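Long-range contact in polyketide Synthase III (Ectocarpus siliculosus, PDB 4B0N), which probably acts as an acyltransferase of the chalcone/stilbene synthase family, a type III polyketide synthase that takes part in phlorotannin monomer biosynthesis in a brown alga: residues 52-65 against 90-104. Sequence-based numbering, arbitrary orientation.
Sequences NPQYRCTQNEALAV and SRYFAVPDFTPGRAA. With ACD (arachidonic acid), chain D.
Y55 and C57 pair with F93 and R91 as hydrogen-bonded pairs of a two-stranded antiparallel sheet, strands 55-58 and 90-93. P96 CB packs over one face of the Y55 ring, 4.1 Å from its centroid. CG of Y55 stands anti to its carbonyl carbon (chi1 -53°), which carries the hydroxyl to the far end of segment 90-104. There A104 N donates to Y55 OH at 3.0 Å, and D107 makes a second bond to this OH. A phenylalanine in place of Y55 would probably leave the A104 amide and D107 without this hydroxyl partner. On the other face of the sheet, the N52 amide stacks on the Y92 ring, and R56 CD covers the opposite side. E361 makes a salt bridge to R56 and a hydrogen bond to the Y92 hydroxyl. R102 NH1 and NH2 grip E61 OE2 and OE1 end-on in a salt bridge, at 3.0 and 3.2 Å. T58 N reaches OE1 from the opposite face, within a capping box. R91 NE meets a lone pair of Q59 OE1 at 3.2 Å, while Q59 NE2 donates to A241 O. The E61-R102 pair thus ties turn 100-103 to the helix start, and the Q59 bond probably helps set the R91 guanidinium beside the arachidonic acid tail, which A62, F93 and F98 also line.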
# COMPACT_ATOMS: atom_id res chain seq x y z
N ASN A 52 2.32 1.93 22.21
CA ASN A 52 2.38 3.39 22.15
C ASN A 52 3.80 3.92 22.21
O ASN A 52 4.69 3.26 22.76
CB ASN A 52 1.54 3.99 23.28
CG ASN A 52 0.06 3.90 23.00
OD1 ASN A 52 -0.40 4.29 21.94
ND2 ASN A 52 -0.69 3.38 23.96
N PRO A 53 4.03 5.12 21.63
CA PRO A 53 5.34 5.76 21.78
C PRO A 53 5.60 6.21 23.22
O PRO A 53 4.74 6.06 24.09
CB PRO A 53 5.25 6.96 20.83
CG PRO A 53 3.79 7.23 20.69
CD PRO A 53 3.15 5.87 20.72
N GLN A 54 6.78 6.79 23.43
CA GLN A 54 7.31 7.06 24.76
C GLN A 54 6.52 8.07 25.60
O GLN A 54 6.27 7.84 26.78
CB GLN A 54 8.76 7.52 24.63
CG GLN A 54 9.64 7.18 25.82
CD GLN A 54 11.08 7.58 25.60
OE1 GLN A 54 11.39 8.36 24.69
NE2 GLN A 54 11.97 7.07 26.44
N TYR A 55 6.11 9.17 24.97
CA TYR A 55 5.63 10.34 25.71
C TYR A 55 4.11 10.45 25.80
O TYR A 55 3.43 10.68 24.80
CB TYR A 55 6.22 11.62 25.11
CG TYR A 55 7.73 11.59 25.01
CD1 TYR A 55 8.53 11.89 26.12
CD2 TYR A 55 8.37 11.24 23.82
CE1 TYR A 55 9.91 11.85 26.04
CE2 TYR A 55 9.75 11.20 23.72
CZ TYR A 55 10.52 11.51 24.84
OH TYR A 55 11.90 11.47 24.75
N ARG A 56 3.59 10.27 27.00
CA ARG A 56 2.17 10.49 27.29
C ARG A 56 1.95 11.96 27.63
O ARG A 56 2.39 12.44 28.68
CB ARG A 56 1.71 9.56 28.42
CG ARG A 56 0.45 10.01 29.15
CD ARG A 56 -0.80 9.37 28.59
NE ARG A 56 -1.35 8.36 29.49
CZ ARG A 56 -2.21 8.61 30.48
NH1 ARG A 56 -2.63 9.85 30.72
NH2 ARG A 56 -2.65 7.62 31.24
N CYS A 57 1.29 12.68 26.73
CA CYS A 57 1.05 14.12 26.89
C CYS A 57 -0.42 14.41 27.14
O CYS A 57 -1.27 14.09 26.31
CB CYS A 57 1.54 14.87 25.64
SG CYS A 57 1.08 16.62 25.56
N THR A 58 -0.70 15.02 28.29
CA THR A 58 -2.07 15.42 28.65
C THR A 58 -2.55 16.58 27.78
O THR A 58 -1.74 17.26 27.13
CB THR A 58 -2.19 15.82 30.14
OG1 THR A 58 -1.46 17.03 30.38
CG2 THR A 58 -1.67 14.71 31.05
N GLN A 59 -3.86 16.81 27.76
CA GLN A 59 -4.44 17.83 26.89
C GLN A 59 -4.25 19.26 27.41
O GLN A 59 -4.24 20.21 26.62
CB GLN A 59 -5.92 17.54 26.62
CG GLN A 59 -6.44 18.11 25.31
CD GLN A 59 -5.88 17.43 24.07
OE1 GLN A 59 -4.82 16.79 24.10
NE2 GLN A 59 -6.59 17.57 22.95
N ASN A 60 -4.09 19.40 28.72
CA ASN A 60 -3.71 20.69 29.30
C ASN A 60 -2.27 21.07 28.93
O ASN A 60 -1.98 22.24 28.68
CB ASN A 60 -3.89 20.68 30.82
CG ASN A 60 -5.35 20.60 31.24
OD1 ASN A 60 -6.22 21.25 30.65
ND2 ASN A 60 -5.62 19.82 32.28
N GLU A 61 -1.39 20.06 28.89
CA GLU A 61 -0.01 20.23 28.44
C GLU A 61 0.05 20.63 26.96
O GLU A 61 0.72 21.61 26.61
CB GLU A 61 0.80 18.94 28.66
CG GLU A 61 1.28 18.73 30.09
CD GLU A 61 1.78 17.31 30.35
OE1 GLU A 61 1.67 16.45 29.45
OE2 GLU A 61 2.27 17.05 31.48
N ALA A 62 -0.66 19.88 26.12
CA ALA A 62 -0.72 20.12 24.68
C ALA A 62 -1.25 21.52 24.34
O ALA A 62 -0.73 22.18 23.44
CB ALA A 62 -1.55 19.05 24.00
N LEU A 63 -2.27 21.96 25.08
CA LEU A 63 -2.86 23.28 24.91
C LEU A 63 -1.86 24.40 25.20
O LEU A 63 -1.87 25.44 24.54
CB LEU A 63 -4.11 23.43 25.79
CG LEU A 63 -4.80 24.80 25.92
CD1 LEU A 63 -5.29 25.33 24.58
CD2 LEU A 63 -5.95 24.71 26.91
N ALA A 64 -1.01 24.17 26.20
CA ALA A 64 -0.02 25.15 26.62
C ALA A 64 1.07 25.31 25.56
O ALA A 64 1.56 26.42 25.33
CB ALA A 64 0.59 24.75 27.96
N VAL A 65 1.43 24.21 24.91
CA VAL A 65 2.44 24.21 23.84
C VAL A 65 1.88 24.85 22.57
O VAL A 65 2.60 25.49 21.81
CB VAL A 65 2.97 22.79 23.55
CG1 VAL A 65 4.06 22.81 22.49
CG2 VAL A 65 3.50 22.14 24.82
N SER A 90 -5.68 12.77 27.14
CA SER A 90 -4.25 12.55 26.90
C SER A 90 -4.02 11.85 25.57
O SER A 90 -4.95 11.28 24.99
CB SER A 90 -3.65 11.71 28.03
OG SER A 90 -4.31 10.45 28.14
N ARG A 91 -2.79 11.91 25.08
CA ARG A 91 -2.36 11.16 23.89
C ARG A 91 -0.84 10.99 23.85
O ARG A 91 -0.11 11.73 24.51
CB ARG A 91 -2.91 11.77 22.59
CG ARG A 91 -2.73 13.27 22.45
CD ARG A 91 -3.72 13.86 21.46
NE ARG A 91 -3.70 15.32 21.53
CZ ARG A 91 -3.14 16.12 20.63
NH1 ARG A 91 -2.56 15.62 19.55
NH2 ARG A 91 -3.17 17.43 20.80
N TYR A 92 -0.37 10.01 23.08
CA TYR A 92 1.04 9.61 23.08
C TYR A 92 1.80 10.13 21.86
O TYR A 92 1.28 10.10 20.74
CB TYR A 92 1.16 8.09 23.17
CG TYR A 92 0.58 7.49 24.44
CD1 TYR A 92 -0.79 7.40 24.63
CD2 TYR A 92 1.42 7.00 25.43
CE1 TYR A 92 -1.32 6.85 25.79
CE2 TYR A 92 0.91 6.44 26.59
CZ TYR A 92 -0.46 6.37 26.76
OH TYR A 92 -0.98 5.83 27.91
N PHE A 93 3.02 10.60 22.09
CA PHE A 93 3.89 11.10 21.02
C PHE A 93 5.28 10.48 21.06
O PHE A 93 5.80 10.15 22.13
CB PHE A 93 4.00 12.63 21.10
CG PHE A 93 2.68 13.35 21.11
CD1 PHE A 93 1.77 13.18 20.07
CD2 PHE A 93 2.36 14.23 22.13
CE1 PHE A 93 0.55 13.85 20.08
CE2 PHE A 93 1.15 14.91 22.14
CZ PHE A 93 0.25 14.72 21.11
N ALA A 94 5.88 10.32 19.88
CA ALA A 94 7.23 9.76 19.74
C ALA A 94 8.32 10.82 19.94
O ALA A 94 9.49 10.48 20.15
CB ALA A 94 7.38 9.08 18.39
N VAL A 95 7.93 12.08 19.86
CA VAL A 95 8.87 13.19 19.96
C VAL A 95 8.67 13.94 21.29
O VAL A 95 7.52 14.16 21.70
CB VAL A 95 8.73 14.18 18.78
CG1 VAL A 95 10.10 14.69 18.37
CG2 VAL A 95 8.08 13.51 17.58
N PRO A 96 9.77 14.34 21.95
CA PRO A 96 9.67 15.05 23.23
C PRO A 96 9.22 16.51 23.12
O PRO A 96 8.97 17.14 24.15
CB PRO A 96 11.09 14.98 23.79
CG PRO A 96 11.96 14.83 22.60
CD PRO A 96 11.17 14.00 21.63
N ASP A 97 9.10 17.03 21.90
CA ASP A 97 8.77 18.45 21.67
C ASP A 97 7.49 18.95 22.35
O ASP A 97 7.25 20.16 22.40
CB ASP A 97 8.71 18.74 20.17
CG ASP A 97 10.05 18.62 19.49
OD1 ASP A 97 10.64 17.52 19.56
OD2 ASP A 97 10.52 19.61 18.91
N PHE A 98 6.67 18.03 22.86
CA PHE A 98 5.42 18.39 23.52
C PHE A 98 5.47 18.16 25.03
O PHE A 98 4.59 18.61 25.77
CB PHE A 98 4.24 17.66 22.88
CG PHE A 98 4.19 17.81 21.39
CD1 PHE A 98 3.88 19.03 20.81
CD2 PHE A 98 4.46 16.72 20.56
CE1 PHE A 98 3.83 19.18 19.43
CE2 PHE A 98 4.41 16.86 19.18
CZ PHE A 98 4.10 18.09 18.61
N THR A 99 6.51 17.46 25.48
CA THR A 99 6.79 17.28 26.89
C THR A 99 8.30 17.46 27.13
O THR A 99 9.01 16.49 27.37
CB THR A 99 6.35 15.88 27.39
OG1 THR A 99 6.99 14.86 26.61
CG2 THR A 99 4.84 15.72 27.27
N PRO A 100 8.78 18.72 27.05
CA PRO A 100 10.22 19.01 27.07
C PRO A 100 10.94 18.49 28.32
O PRO A 100 12.04 17.94 28.21
CB PRO A 100 10.28 20.54 27.01
CG PRO A 100 8.97 20.95 26.43
CD PRO A 100 7.99 19.96 26.97
N GLY A 101 10.32 18.67 29.49
CA GLY A 101 10.92 18.26 30.76
C GLY A 101 11.18 16.77 30.87
O GLY A 101 12.22 16.35 31.37
N ARG A 102 10.24 15.97 30.37
CA ARG A 102 10.30 14.51 30.49
C ARG A 102 11.09 13.82 29.37
O ARG A 102 11.04 12.59 29.24
CB ARG A 102 8.88 13.92 30.56
CG ARG A 102 8.04 14.47 31.70
CD ARG A 102 6.88 13.54 32.04
NE ARG A 102 5.85 13.53 31.01
CZ ARG A 102 4.84 14.40 30.94
NH1 ARG A 102 4.72 15.37 31.83
NH2 ARG A 102 3.95 14.29 29.97
N ALA A 103 11.81 14.61 28.58
CA ALA A 103 12.62 14.08 27.48
C ALA A 103 13.55 12.96 27.95
O ALA A 103 14.15 13.05 29.03
CB ALA A 103 13.41 15.18 26.81
N ALA A 104 13.65 11.91 27.14
CA ALA A 104 14.54 10.79 27.43
C ALA A 104 16.00 11.22 27.41
O ALA A 104 16.36 12.15 26.68
CB ALA A 104 14.29 9.66 26.44
C1 ACD D . -8.67 11.16 8.90
C2 ACD D . -7.63 10.62 7.94
C3 ACD D . -6.25 10.67 8.58
C4 ACD D . -5.17 10.97 7.55
C5 ACD D . -3.91 11.43 8.24
C6 ACD D . -2.84 11.77 7.53
C7 ACD D . -1.58 12.21 8.24
C8 ACD D . -1.62 13.68 8.58
C9 ACD D . -0.92 14.13 9.63
C10 ACD D . -0.93 15.59 9.99
C11 ACD D . -1.52 15.78 11.37
C12 ACD D . -0.88 16.53 12.27
C13 ACD D . -1.48 16.71 13.64
C14 ACD D . -0.45 16.45 14.72
C15 ACD D . -0.84 16.38 15.99
C16 ACD D . 0.17 16.12 17.09
C17 ACD D . 0.68 17.46 17.62
C18 ACD D . 0.13 17.78 19.00
C19 ACD D . -0.20 19.27 19.09
C20 ACD D . -0.50 19.68 20.52
O1 ACD D . -9.73 10.52 9.08